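Long-range contacts in type IV pilus assembly protein PilC (Thermus thermophilus, PDB 2WHN), which probably controls both assembly and disassembly of type IV pili as an essential inner-membrane component, working with the PilB ATPase: residues A[5-10]-A[44-49]; A[11-16]-A[105-110]; A[18-23]-A[99-104]; A[64-69]-A[82-87]. All coordinates share one frame; numbering follows the deposited sequence.

Contact 1: A[5-10]-A[44-49]; sequences ALERGP and ENRKFR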
loop_
_atom_site.group_PDB
_atom_site.type_symbol
_atom_site.label_atom_id
_atom_site.label_comp_id
_atom_site.label_asym_id
_atom_site.label_seq_id
_atom_site.Cartn_x
_atom_site.Cartn_y
_atom_site.Cartn_z
ATOM N N ALA A 5 -9.747 -11.334 15.637
ATOM C CA ALA A 5 -9.308 -12.437 14.786
ATOM C C ALA A 5 -10.376 -12.867 13.776
ATOM O O ALA A 5 -10.059 -13.464 12.747
ATOM C CB ALA A 5 -8.865 -13.618 15.637
ATOM N N LEU A 6 -11.636 -12.551 14.065
ATOM C CA LEU A 6 -12.751 -12.982 13.226
ATOM C C LEU A 6 -13.067 -12.000 12.093
ATOM O O LEU A 6 -13.881 -12.292 11.220
ATOM C CB LEU A 6 -14.004 -13.235 14.077
ATOM C CG LEU A 6 -13.957 -14.429 15.039
ATOM C CD1 LEU A 6 -15.159 -14.436 15.970
ATOM C CD2 LEU A 6 -13.875 -15.740 14.275
ATOM N N GLU A 7 -12.425 -10.838 12.114
ATOM C CA GLU A 7 -12.743 -9.773 11.166
ATOM C C GLU A 7 -11.999 -9.976 9.844
ATOM O O GLU A 7 -10.813 -10.300 9.841
ATOM C CB GLU A 7 -12.399 -8.403 11.766
ATOM C CG GLU A 7 -12.987 -7.230 10.994
ATOM C CD GLU A 7 -12.489 -5.880 11.487
ATOM O OE1 GLU A 7 -11.751 -5.839 12.499
ATOM O OE2 GLU A 7 -12.853 -4.860 10.864
ATOM N N ARG A 8 -12.710 -9.835 8.728
ATOM C CA ARG A 8 -12.097 -9.978 7.409
ATOM C C ARG A 8 -11.059 -8.881 7.184
ATOM O O ARG A 8 -11.405 -7.702 7.098
ATOM C CB ARG A 8 -13.158 -9.903 6.307
ATOM C CG ARG A 8 -14.309 -10.883 6.465
ATOM C CD ARG A 8 -15.297 -10.737 5.317
ATOM N NE ARG A 8 -16.080 -11.950 5.096
ATOM C CZ ARG A 8 -16.515 -12.349 3.905
ATOM N NH1 ARG A 8 -16.227 -11.638 2.823
ATOM N NH2 ARG A 8 -17.228 -13.462 3.790
ATOM N N GLY A 9 -9.790 -9.272 7.113
ATOM C CA GLY A 9 -8.708 -8.328 6.830
ATOM C C GLY A 9 -8.426 -8.204 5.346
ATOM O O GLY A 9 -9.083 -8.846 4.528
ATOM N N PRO A 10 -7.432 -7.379 4.986
ATOM C CA PRO A 10 -7.106 -7.142 3.581
ATOM C C PRO A 10 -6.791 -8.441 2.842
ATOM O O PRO A 10 -6.067 -9.288 3.358
ATOM C CB PRO A 10 -5.850 -6.264 3.653
ATOM C CG PRO A 10 -5.879 -5.652 5.018
ATOM C CD PRO A 10 -6.534 -6.654 5.905
ATOM N N GLU A 44 -11.905 0.036 0.415
ATOM C CA GLU A 44 -13.178 -0.611 0.734
ATOM C C GLU A 44 -13.125 -1.408 2.035
ATOM O O GLU A 44 -14.066 -1.381 2.827
ATOM C CB GLU A 44 -13.628 -1.520 -0.414
ATOM C CG GLU A 44 -15.137 -1.645 -0.539
ATOM C CD GLU A 44 -15.592 -3.063 -0.835
ATOM O OE1 GLU A 44 -14.831 -3.812 -1.486
ATOM O OE2 GLU A 44 -16.716 -3.427 -0.421
ATOM N N ASN A 45 -12.040 -2.150 2.229
ATOM C CA ASN A 45 -11.871 -2.968 3.425
ATOM C C ASN A 45 -11.555 -2.123 4.660
ATOM O O ASN A 45 -10.561 -1.402 4.686
ATOM C CB ASN A 45 -10.770 -4.007 3.203
ATOM C CG ASN A 45 -10.569 -4.911 4.403
ATOM O OD1 ASN A 45 -11.240 -5.936 4.540
ATOM N ND2 ASN A 45 -9.632 -4.548 5.271
ATOM N N ARG A 46 -12.395 -2.229 5.685
ATOM C CA ARG A 46 -12.290 -1.364 6.861
ATOM C C ARG A 46 -10.955 -1.512 7.574
ATOM O O ARG A 46 -10.405 -0.537 8.093
ATOM C CB ARG A 46 -13.424 -1.648 7.848
ATOM C CG ARG A 46 -13.419 -0.724 9.058
ATOM C CD ARG A 46 -14.217 -1.304 10.214
ATOM N NE ARG A 46 -13.428 -2.238 11.015
ATOM C CZ ARG A 46 -12.591 -1.873 11.983
ATOM N NH1 ARG A 46 -12.423 -0.590 12.272
ATOM N NH2 ARG A 46 -11.919 -2.792 12.661
ATOM N N LYS A 47 -10.480 -2.749 7.667
ATOM C CA LYS A 47 -9.218 -3.034 8.329
ATOM C C LYS A 47 -8.033 -2.496 7.531
ATOM O O LYS A 47 -7.062 -1.992 8.104
ATOM C CB LYS A 47 -9.064 -4.536 8.566
ATOM C CG LYS A 47 -8.014 -4.886 9.606
ATOM C CD LYS A 47 -8.496 -6.010 10.520
ATOM C CE LYS A 47 -7.678 -6.060 11.803
ATOM N NZ LYS A 47 -8.254 -7.031 12.786
ATOM N N PHE A 48 -8.118 -2.584 6.207
ATOM C CA PHE A 48 -7.095 -1.993 5.354
ATOM C C PHE A 48 -7.126 -0.473 5.448
ATOM O O PHE A 48 -6.077 0.172 5.465
ATOM C CB PHE A 48 -7.252 -2.441 3.902
ATOM C CG PHE A 48 -5.982 -2.341 3.097
ATOM C CD1 PHE A 48 -4.747 -2.284 3.730
ATOM C CD2 PHE A 48 -6.019 -2.352 1.715
ATOM C CE1 PHE A 48 -3.575 -2.199 2.992
ATOM C CE2 PHE A 48 -4.849 -2.296 0.972
ATOM C CZ PHE A 48 -3.629 -2.214 1.607
ATOM N N ARG A 49 -8.331 0.086 5.549
ATOM C CA ARG A 49 -8.504 1.525 5.735
ATOM C C ARG A 49 -7.824 1.993 7.015
ATOM O O ARG A 49 -7.151 3.023 7.030
ATOM C CB ARG A 49 -9.990 1.894 5.784
ATOM C CG ARG A 49 -10.591 2.257 4.441
ATOM C CD ARG A 49 -11.602 3.389 4.568
ATOM N NE ARG A 49 -12.630 3.106 5.568
ATOM C CZ ARG A 49 -13.508 2.110 5.483
ATOM N NH1 ARG A 49 -13.483 1.280 4.448
ATOM N NH2 ARG A 49 -14.407 1.939 6.442
#
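E7 meets R46 and K47 in a salt-bridge network at the start of helix 46-60. The contact lays the loop before helix 12-28 against that helix start, on the surface of the all-helical N-terminal domain of this GSP F family protein. R46 grips the carboxylate side-on, with NE and NH2. R46 NE binds E7 OE2 at 2.7 Å, with an N-H...O angle of 150°. R46 NH2 binds E7 OE1 at 3.1 Å and also reaches E7 OE2, by a more bent bond. NH2 uses the syn lone pair of each oxygen. OE2 thus accepts from two donors. The carboxylate and guanidinium planes are nearly coplanar, 9° apart, although the two side chains cross at about a right angle. A bend in R46 (chi3 84°) turns NE to the carboxylate, while the E7 chain is extended beyond CG. K47 NZ adds a long salt bridge to E7 OE1 at 3.7 Å. Two cations beside one acid would be expected to favour its charged form.

Behind this network backbone and apolar contacts take over. G9 lies over the base of K47, with G9 CA 4.2 Å from K47 CB. The P10 ring crosses the F48 side chain at a slant, and P10 CB sits over one face of the F48 ring, 4.0 Å from F48 CG. N45 holds the N-cap position of the helix and lies beside the backbone of R8, G9 and P10. F48 stands edge-to-face with F18 of helix 12-28, and P10 also touches I74. The closest atoms of the proline and the phenylalanine are P10 CG and F48 CB, 3.7 Å apart.

Contact 2: A[11-16]-A[105-110]; sequences GLKDLA and KELELR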
loop_
_atom_site.group_PDB
_atom_site.type_symbol
_atom_site.label_atom_id
_atom_site.label_comp_id
_atom_site.label_asym_id
_atom_site.label_seq_id
_atom_site.Cartn_x
_atom_site.Cartn_y
_atom_site.Cartn_z
ATOM N N GLY A 11 -7.320 -8.582 1.632
ATOM C CA GLY A 11 -6.988 -9.716 0.786
ATOM C C GLY A 11 -6.043 -9.345 -0.342
ATOM O O GLY A 11 -5.545 -8.217 -0.412
ATOM N N LEU A 12 -5.764 -10.315 -1.204
ATOM C CA LEU A 12 -4.982 -10.073 -2.404
ATOM C C LEU A 12 -5.627 -8.981 -3.247
ATOM O O LEU A 12 -4.940 -8.101 -3.766
ATOM C CB LEU A 12 -4.855 -11.360 -3.229
ATOM C CG LEU A 12 -4.179 -11.213 -4.595
ATOM C CD1 LEU A 12 -2.754 -10.704 -4.442
ATOM C CD2 LEU A 12 -4.201 -12.531 -5.364
ATOM N N LYS A 13 -6.944 -9.057 -3.406
ATOM C CA LYS A 13 -7.667 -8.057 -4.178
ATOM C C LYS A 13 -7.449 -6.666 -3.592
ATOM O O LYS A 13 -7.069 -5.738 -4.306
ATOM C CB LYS A 13 -9.163 -8.377 -4.239
ATOM C CG LYS A 13 -9.876 -7.703 -5.404
ATOM C CD LYS A 13 -11.370 -7.986 -5.399
ATOM C CE LYS A 13 -12.020 -7.492 -4.114
ATOM N NZ LYS A 13 -11.507 -6.152 -3.707
ATOM N N ASP A 14 -7.637 -6.542 -2.282
ATOM C CA ASP A 14 -7.476 -5.260 -1.603
ATOM C C ASP A 14 -6.091 -4.672 -1.863
ATOM O O ASP A 14 -5.953 -3.480 -2.143
ATOM C CB ASP A 14 -7.704 -5.417 -0.102
ATOM C CG ASP A 14 -9.049 -6.045 0.221
ATOM O OD1 ASP A 14 -10.055 -5.306 0.287
ATOM O OD2 ASP A 14 -9.100 -7.279 0.411
ATOM N N LEU A 15 -5.068 -5.516 -1.775
ATOM C CA LEU A 15 -3.693 -5.071 -1.968
ATOM C C LEU A 15 -3.407 -4.692 -3.419
ATOM O O LEU A 15 -2.706 -3.714 -3.686
ATOM C CB LEU A 15 -2.700 -6.134 -1.486
ATOM C CG LEU A 15 -1.228 -5.724 -1.585
ATOM C CD1 LEU A 15 -0.955 -4.489 -0.722
ATOM C CD2 LEU A 15 -0.322 -6.869 -1.175
ATOM N N ALA A 16 -3.950 -5.465 -4.354
ATOM C CA ALA A 16 -3.797 -5.162 -5.775
ATOM C C ALA A 16 -4.415 -3.812 -6.134
ATOM O O ALA A 16 -3.811 -3.015 -6.850
ATOM C CB ALA A 16 -4.401 -6.268 -6.626
ATOM N N LYS A 105 -1.941 -9.892 -11.741
ATOM C CA LYS A 105 -1.811 -11.153 -12.462
ATOM C C LYS A 105 -1.870 -12.353 -11.521
ATOM O O LYS A 105 -2.485 -13.369 -11.838
ATOM C CB LYS A 105 -0.527 -11.167 -13.294
ATOM C CG LYS A 105 -0.631 -10.367 -14.588
ATOM C CD LYS A 105 0.672 -10.404 -15.379
ATOM C CE LYS A 105 1.599 -9.268 -14.970
ATOM N NZ LYS A 105 2.998 -9.511 -15.429
ATOM N N GLU A 106 -1.252 -12.222 -10.351
ATOM C CA GLU A 106 -1.413 -13.204 -9.284
ATOM C C GLU A 106 -2.896 -13.371 -8.967
ATOM O O GLU A 106 -3.398 -14.487 -8.857
ATOM C CB GLU A 106 -0.652 -12.763 -8.029
ATOM C CG GLU A 106 -0.109 -13.914 -7.186
ATOM C CD GLU A 106 0.076 -13.543 -5.721
ATOM O OE1 GLU A 106 0.674 -12.483 -5.439
ATOM O OE2 GLU A 106 -0.365 -14.324 -4.850
ATOM N N LEU A 107 -3.599 -12.248 -8.864
ATOM C CA LEU A 107 -5.025 -12.255 -8.563
ATOM C C LEU A 107 -5.828 -13.057 -9.584
ATOM O O LEU A 107 -6.646 -13.901 -9.217
ATOM C CB LEU A 107 -5.557 -10.823 -8.489
ATOM C CG LEU A 107 -7.025 -10.659 -8.089
ATOM C CD1 LEU A 107 -7.286 -11.291 -6.729
ATOM C CD2 LEU A 107 -7.413 -9.185 -8.087
ATOM N N GLU A 108 -5.622 -12.772 -10.866
ATOM C CA GLU A 108 -6.452 -13.377 -11.903
ATOM C C GLU A 108 -6.124 -14.850 -12.130
ATOM O O GLU A 108 -6.984 -15.626 -12.546
ATOM C CB GLU A 108 -6.370 -12.590 -13.210
ATOM C CG GLU A 108 -5.001 -12.591 -13.864
ATOM C CD GLU A 108 -5.088 -12.562 -15.376
ATOM O OE1 GLU A 108 -6.034 -13.164 -15.925
ATOM O OE2 GLU A 108 -4.220 -11.931 -16.015
ATOM N N LEU A 109 -4.884 -15.236 -11.842
ATOM C CA LEU A 109 -4.547 -16.648 -11.685
ATOM C C LEU A 109 -5.423 -17.277 -10.607
ATOM O O LEU A 109 -6.284 -18.109 -10.898
ATOM C CB LEU A 109 -3.071 -16.813 -11.313
ATOM C CG LEU A 109 -2.065 -16.982 -12.453
ATOM C CD1 LEU A 109 -2.383 -16.044 -13.608
ATOM C CD2 LEU A 109 -0.645 -16.757 -11.948
ATOM N N ARG A 110 -5.198 -16.872 -9.361
ATOM C CA ARG A 110 -5.994 -17.352 -8.236
ATOM C C ARG A 110 -7.457 -16.952 -8.391
ATOM O O ARG A 110 -8.184 -17.532 -9.196
ATOM C CB ARG A 110 -5.432 -16.823 -6.924
#
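L12 and L107 lie alongside each other, pointing opposite ways, and their branches carry most of the contact. Both have CG anti to the backbone N (chi1 174° for L12 and -176° for L107), which leaves each CG beside its own carbonyl carbon. The CD2 methyl of L12 pushes in as far as the L107 backbone. L12 CD2 to L107 CA is 3.3 Å, tighter than usual for two carbons. The same L12 CD2 lies 3.6 Å from L107 CD1. The other L107 methyl serves different neighbours. L107 CD2 is 3.9 Å from K13 CG, where the two side chains cross obliquely, and 4.4 Å from A16 CB. The K13 chain bends further out, and its amine turns from the contact. On the other flank, L12 CD1 stands 4.0 Å from E106 OE1.

The segments begin helix 12-28 and end helix 92-109, which pack as an antiparallel pair. Here their axes come within 9.8 Å. The first helix opens with part of a capping box: the G11 N-H binds D14 OD2, and G11 has no side chain to return the bond. L103 of helix 92-109 continues the apolar seam, touching L12, L15 and A16.

The contact is essentially leucine packing near the surface. Shape fit holds it rather than directional bonding, and the charged groups of K13 and E106 stay at its margin.

Contact 3: A[18-23]-A[99-104]; sequences FSRQLA and LASFLE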
loop_
_atom_site.group_PDB
_atom_site.type_symbol
_atom_site.label_atom_id
_atom_site.label_comp_id
_atom_site.label_asym_id
_atom_site.label_seq_id
_atom_site.Cartn_x
_atom_site.Cartn_y
_atom_site.Cartn_z
ATOM N N PHE A 18 -5.181 -1.236 -4.034
ATOM C CA PHE A 18 -4.342 -0.225 -3.393
ATOM C C PHE A 18 -3.100 0.097 -4.220
ATOM O O PHE A 18 -2.767 1.265 -4.428
ATOM C CB PHE A 18 -3.909 -0.677 -2.001
ATOM C CG PHE A 18 -2.762 0.124 -1.439
ATOM C CD1 PHE A 18 -2.970 1.393 -0.932
ATOM C CD2 PHE A 18 -1.480 -0.393 -1.427
ATOM C CE1 PHE A 18 -1.919 2.135 -0.422
ATOM C CE2 PHE A 18 -0.427 0.337 -0.910
ATOM C CZ PHE A 18 -0.642 1.606 -0.415
ATOM N N SER A 19 -2.383 -0.946 -4.630
ATOM C CA SER A 19 -1.114 -0.793 -5.337
ATOM C C SER A 19 -1.304 -0.112 -6.693
ATOM O O SER A 19 -0.505 0.734 -7.085
ATOM C CB SER A 19 -0.430 -2.154 -5.525
ATOM O OG SER A 19 -0.133 -2.765 -4.279
ATOM N N ARG A 20 -2.351 -0.507 -7.414
ATOM C CA ARG A 20 -2.698 0.137 -8.678
ATOM C C ARG A 20 -3.061 1.619 -8.498
ATOM O O ARG A 20 -2.582 2.484 -9.235
ATOM C CB ARG A 20 -3.842 -0.613 -9.365
ATOM C CG ARG A 20 -4.237 -0.024 -10.713
ATOM C CD ARG A 20 -3.002 0.207 -11.579
ATOM N NE ARG A 20 -2.398 -1.057 -11.992
ATOM C CZ ARG A 20 -1.182 -1.173 -12.519
ATOM N NH1 ARG A 20 -0.424 -0.095 -12.702
ATOM N NH2 ARG A 20 -0.725 -2.370 -12.867
ATOM N N GLN A 21 -3.916 1.903 -7.522
ATOM C CA GLN A 21 -4.314 3.277 -7.222
ATOM C C GLN A 21 -3.107 4.167 -6.965
ATOM O O GLN A 21 -3.005 5.269 -7.510
ATOM C CB GLN A 21 -5.240 3.311 -6.008
ATOM C CG GLN A 21 -6.631 2.747 -6.267
ATOM C CD GLN A 21 -7.424 2.571 -4.990
ATOM O OE1 GLN A 21 -6.855 2.410 -3.909
ATOM N NE2 GLN A 21 -8.747 2.634 -5.100
ATOM N N LEU A 22 -2.217 3.701 -6.095
ATOM C CA LEU A 22 -1.037 4.467 -5.741
ATOM C C LEU A 22 -0.119 4.622 -6.951
ATOM O O LEU A 22 0.332 5.723 -7.253
ATOM C CB LEU A 22 -0.299 3.805 -4.573
ATOM C CG LEU A 22 0.927 4.542 -4.026
ATOM C CD1 LEU A 22 0.575 5.978 -3.624
ATOM C CD2 LEU A 22 1.546 3.784 -2.856
ATOM N N ALA A 23 0.116 3.521 -7.664
ATOM C CA ALA A 23 0.856 3.548 -8.926
ATOM C C ALA A 23 0.329 4.638 -9.853
ATOM O O ALA A 23 1.100 5.358 -10.489
ATOM C CB ALA A 23 0.761 2.187 -9.624
ATOM N N LEU A 99 4.799 -3.678 -9.070
ATOM C CA LEU A 99 4.178 -4.427 -7.982
ATOM C C LEU A 99 2.687 -4.641 -8.238
ATOM O O LEU A 99 2.167 -5.732 -8.025
ATOM C CB LEU A 99 4.387 -3.711 -6.642
ATOM C CG LEU A 99 5.778 -3.856 -6.020
ATOM C CD1 LEU A 99 5.923 -2.966 -4.790
ATOM C CD2 LEU A 99 6.051 -5.313 -5.670
ATOM N N ALA A 100 2.003 -3.597 -8.699
ATOM C CA ALA A 100 0.568 -3.681 -8.969
ATOM C C ALA A 100 0.259 -4.673 -10.089
ATOM O O ALA A 100 -0.685 -5.457 -9.996
ATOM C CB ALA A 100 0.005 -2.305 -9.304
ATOM N N SER A 101 1.056 -4.631 -11.151
ATOM C CA SER A 101 0.869 -5.537 -12.284
ATOM C C SER A 101 1.115 -6.983 -11.872
ATOM O O SER A 101 0.402 -7.892 -12.295
ATOM C CB SER A 101 1.816 -5.166 -13.425
ATOM O OG SER A 101 1.531 -3.867 -13.913
ATOM N N PHE A 102 2.183 -7.189 -11.111
ATOM C CA PHE A 102 2.472 -8.485 -10.524
ATOM C C PHE A 102 1.274 -9.010 -9.734
ATOM O O PHE A 102 0.892 -10.177 -9.864
ATOM C CB PHE A 102 3.696 -8.382 -9.614
ATOM C CG PHE A 102 4.055 -9.671 -8.941
ATOM C CD1 PHE A 102 4.831 -10.615 -9.595
ATOM C CD2 PHE A 102 3.599 -9.952 -7.666
ATOM C CE1 PHE A 102 5.150 -11.813 -8.985
ATOM C CE2 PHE A 102 3.919 -11.147 -7.046
ATOM C CZ PHE A 102 4.689 -12.081 -7.709
ATOM N N LEU A 103 0.679 -8.145 -8.919
ATOM C CA LEU A 103 -0.390 -8.558 -8.014
ATOM C C LEU A 103 -1.688 -8.810 -8.772
ATOM O O LEU A 103 -2.396 -9.787 -8.507
ATOM C CB LEU A 103 -0.603 -7.511 -6.924
ATOM C CG LEU A 103 0.493 -7.450 -5.860
ATOM C CD1 LEU A 103 0.387 -6.180 -5.021
ATOM C CD2 LEU A 103 0.447 -8.692 -4.979
ATOM N N GLU A 104 -1.967 -7.956 -9.753
ATOM C CA GLU A 104 -3.140 -8.120 -10.599
ATOM C C GLU A 104 -3.123 -9.466 -11.314
ATOM O O GLU A 104 -4.158 -10.097 -11.483
ATOM C CB GLU A 104 -3.227 -6.991 -11.625
ATOM C CG GLU A 104 -3.929 -5.751 -11.118
ATOM C CD GLU A 104 -3.450 -4.499 -11.818
ATOM O OE1 GLU A 104 -2.615 -4.619 -12.744
ATOM O OE2 GLU A 104 -3.927 -3.400 -11.463
#
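R20 grips the E104 carboxylate side-on with two nitrogens, one to each oxygen. R20 NE binds E104 OE2 at 2.8 Å, and the bond is almost straight at 174°. R20 NH2 binds E104 OE1 at 2.9 Å. The guanidinium and carboxylate planes are 28° apart, with both acceptors near the guanidinium plane. R20 NH2 also gives a bond to S101 OG at 2.9 Å, again in plane. Bends at chi2 and chi3 of R20 turn CD and then NE toward E104. D97 completes the charge pairing through a salt bridge to R20 NH1.

The A100 methyl lies over one face of the guanidinium. A100 CB is above its centre, 3.5 Å from the plane. This belongs to the antiparallel helix pair 12-28 and 92-109, crossing here at -150° with axes 8.4 Å apart.

Small residues permit that close approach. S19 CB meets A100 CB at 3.8 Å. A100 CB also comes near the R20 backbone N. S19 OG takes part in hydrogen bonds with L15 O and Y79 OH. L103 lies next to it, with L103 CD1 3.5 Å from S19 OG. L103 packs onward against Y79 of helix 77-89.

Contact 4: A[64-69]-A[82-87]; sequences AFSEAL and LVRAGE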
loop_
_atom_site.group_PDB
_atom_site.type_symbol
_atom_site.label_atom_id
_atom_site.label_comp_id
_atom_site.label_asym_id
_atom_site.label_seq_id
_atom_site.Cartn_x
_atom_site.Cartn_y
_atom_site.Cartn_z
ATOM N N ALA A 64 9.756 6.881 7.380
ATOM C CA ALA A 64 9.904 6.416 6.009
ATOM C C ALA A 64 8.699 5.583 5.585
ATOM O O ALA A 64 8.076 4.911 6.411
ATOM C CB ALA A 64 11.193 5.618 5.856
ATOM N N PHE A 65 8.360 5.654 4.300
ATOM C CA PHE A 65 7.206 4.937 3.760
ATOM C C PHE A 65 7.370 3.431 3.959
ATOM O O PHE A 65 6.449 2.749 4.422
ATOM C CB PHE A 65 7.023 5.269 2.271
ATOM C CG PHE A 65 5.795 4.660 1.652
ATOM C CD1 PHE A 65 4.622 4.526 2.380
ATOM C CD2 PHE A 65 5.800 4.268 0.321
ATOM C CE1 PHE A 65 3.483 3.986 1.798
ATOM C CE2 PHE A 65 4.670 3.726 -0.268
ATOM C CZ PHE A 65 3.509 3.581 0.471
ATOM N N SER A 66 8.556 2.924 3.640
ATOM C CA SER A 66 8.845 1.501 3.783
ATOM C C SER A 66 8.724 1.012 5.223
ATOM O O SER A 66 8.233 -0.089 5.464
ATOM C CB SER A 66 10.231 1.174 3.232
ATOM O OG SER A 66 11.213 1.958 3.872
ATOM N N GLU A 67 9.162 1.825 6.181
ATOM C CA GLU A 67 9.026 1.450 7.588
ATOM C C GLU A 67 7.568 1.498 8.044
ATOM O O GLU A 67 7.126 0.650 8.818
ATOM C CB GLU A 67 9.900 2.314 8.504
ATOM C CG GLU A 67 9.644 2.043 9.991
ATOM C CD GLU A 67 10.675 2.675 10.912
ATOM O OE1 GLU A 67 11.284 3.692 10.525
ATOM O OE2 GLU A 67 10.856 2.165 12.041
ATOM N N ALA A 68 6.818 2.483 7.559
ATOM C CA ALA A 68 5.387 2.539 7.847
ATOM C C ALA A 68 4.674 1.278 7.352
ATOM O O ALA A 68 3.857 0.697 8.068
ATOM C CB ALA A 68 4.762 3.787 7.242
ATOM N N LEU A 69 5.018 0.834 6.146
ATOM C CA LEU A 69 4.482 -0.412 5.600
ATOM C C LEU A 69 4.900 -1.623 6.428
ATOM O O LEU A 69 4.115 -2.553 6.630
ATOM C CB LEU A 69 4.934 -0.611 4.153
ATOM C CG LEU A 69 4.650 0.516 3.156
ATOM C CD1 LEU A 69 5.183 0.152 1.778
ATOM C CD2 LEU A 69 3.165 0.827 3.097
ATOM N N LEU A 82 11.291 -3.512 -1.953
ATOM C CA LEU A 82 11.172 -2.837 -3.239
ATOM C C LEU A 82 10.766 -1.374 -3.065
ATOM O O LEU A 82 11.372 -0.478 -3.652
ATOM C CB LEU A 82 10.168 -3.567 -4.133
ATOM C CG LEU A 82 10.746 -4.765 -4.885
ATOM C CD1 LEU A 82 9.643 -5.525 -5.614
ATOM C CD2 LEU A 82 11.832 -4.301 -5.859
ATOM N N VAL A 83 9.750 -1.141 -2.239
ATOM C CA VAL A 83 9.369 0.215 -1.852
ATOM C C VAL A 83 10.543 0.975 -1.252
ATOM O O VAL A 83 10.736 2.158 -1.536
ATOM C CB VAL A 83 8.180 0.218 -0.861
ATOM C CG1 VAL A 83 8.024 1.591 -0.205
ATOM C CG2 VAL A 83 6.900 -0.181 -1.581
ATOM N N ARG A 84 11.349 0.287 -0.447
ATOM C CA ARG A 84 12.523 0.914 0.161
ATOM C C ARG A 84 13.538 1.366 -0.888
ATOM O O ARG A 84 14.158 2.422 -0.751
ATOM C CB ARG A 84 13.191 -0.033 1.162
ATOM C CG ARG A 84 14.551 0.449 1.644
ATOM C CD ARG A 84 14.413 1.740 2.430
ATOM N NE ARG A 84 15.704 2.369 2.683
ATOM C CZ ARG A 84 15.854 3.550 3.272
ATOM N NH1 ARG A 84 14.788 4.235 3.671
ATOM N NH2 ARG A 84 17.069 4.047 3.458
ATOM N N ALA A 85 13.721 0.559 -1.926
ATOM C CA ALA A 85 14.597 0.943 -3.033
ATOM C C ALA A 85 14.021 2.151 -3.774
ATOM O O ALA A 85 14.756 3.045 -4.188
ATOM C CB ALA A 85 14.799 -0.224 -3.989
ATOM N N GLY A 86 12.699 2.190 -3.894
ATOM C CA GLY A 86 12.016 3.296 -4.566
ATOM C C GLY A 86 12.159 4.630 -3.858
ATOM O O GLY A 86 12.307 5.668 -4.501
ATOM N N GLU A 87 12.104 4.608 -2.530
ATOM C CA GLU A 87 12.269 5.827 -1.736
ATOM C C GLU A 87 13.586 6.518 -2.051
ATOM O O GLU A 87 13.665 7.746 -2.048
ATOM C CB GLU A 87 12.219 5.516 -0.240
ATOM C CG GLU A 87 10.963 4.817 0.217
ATOM C CD GLU A 87 11.055 4.366 1.659
ATOM O OE1 GLU A 87 12.186 4.253 2.177
ATOM O OE2 GLU A 87 9.996 4.145 2.278
#
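F65 and L69 pack against V83 on the buried side of this contact. S66 and E87 form a polar grip beside it, and R84 lies on the solvent side. The apolar part is compact. The F65 and V83 side chains cross at about a right angle, with F65 CD2 3.5 Å from V83 CG1. L69 and V83 meet tip to tip. The L69 methyl CD1 touches both branches of the valine, 3.8 Å from V83 CG1 and equally far from V83 CG2. The same methyl sits over the centre of one F65 ring face, 4.0 Å above its plane. F65 also touches V55 and V59 of helix 46-60 and L92 of helix 92-109.

Helices 65-70 and 77-89 form an antiparallel helical hairpin, their short axes 160° apart in direction. E87 brings its carboxylate to the N-terminal end of the shorter helix, where A64 holds the N-cap position. E87 OE2 accepts a hydrogen bond from the S66 backbone N. Its modelled length of 2.3 Å is very short and should be treated as doubtful. The helix start may favour the charged carboxylate. S66 OG lies between its backbone N and carbonyl carbon (chi1 57°) and faces both E87 oxygens, each at weak bonding range.

Towards solvent the contacts thin out. R84 is exposed. It spans S66 with its aliphatic part, R84 CD standing 3.5 Å from S66 OG. R84 NH1 then bonds E87 OE1 at 3.0 Å in a salt bridge within helix 77-89, with that oxygen 29° out of the guanidinium plane.

How the contacts relate
Contacts 1 and 2 lie at the surface, while contacts 3 and 4 are partly buried. Contacts 2 and 3 hold the same pair, helices 12-28 and 92-109. Contact 2 joins them by leucines near the C-terminal end of helix 92-109, and contact 3 by a salt bridge and small residues further in. L103 of contact 3 joins the two. Contact 1 touches both through F48, and contact 2 also through N45. Its salt bridges lie at the surface, between a loop and a helix start. Contact 4 binds a different helix pair and mixes an apolar side with a polar one. It meets contact 3 where L82 touches L99 and F65 touches L22. It does not touch contacts 1 and 2.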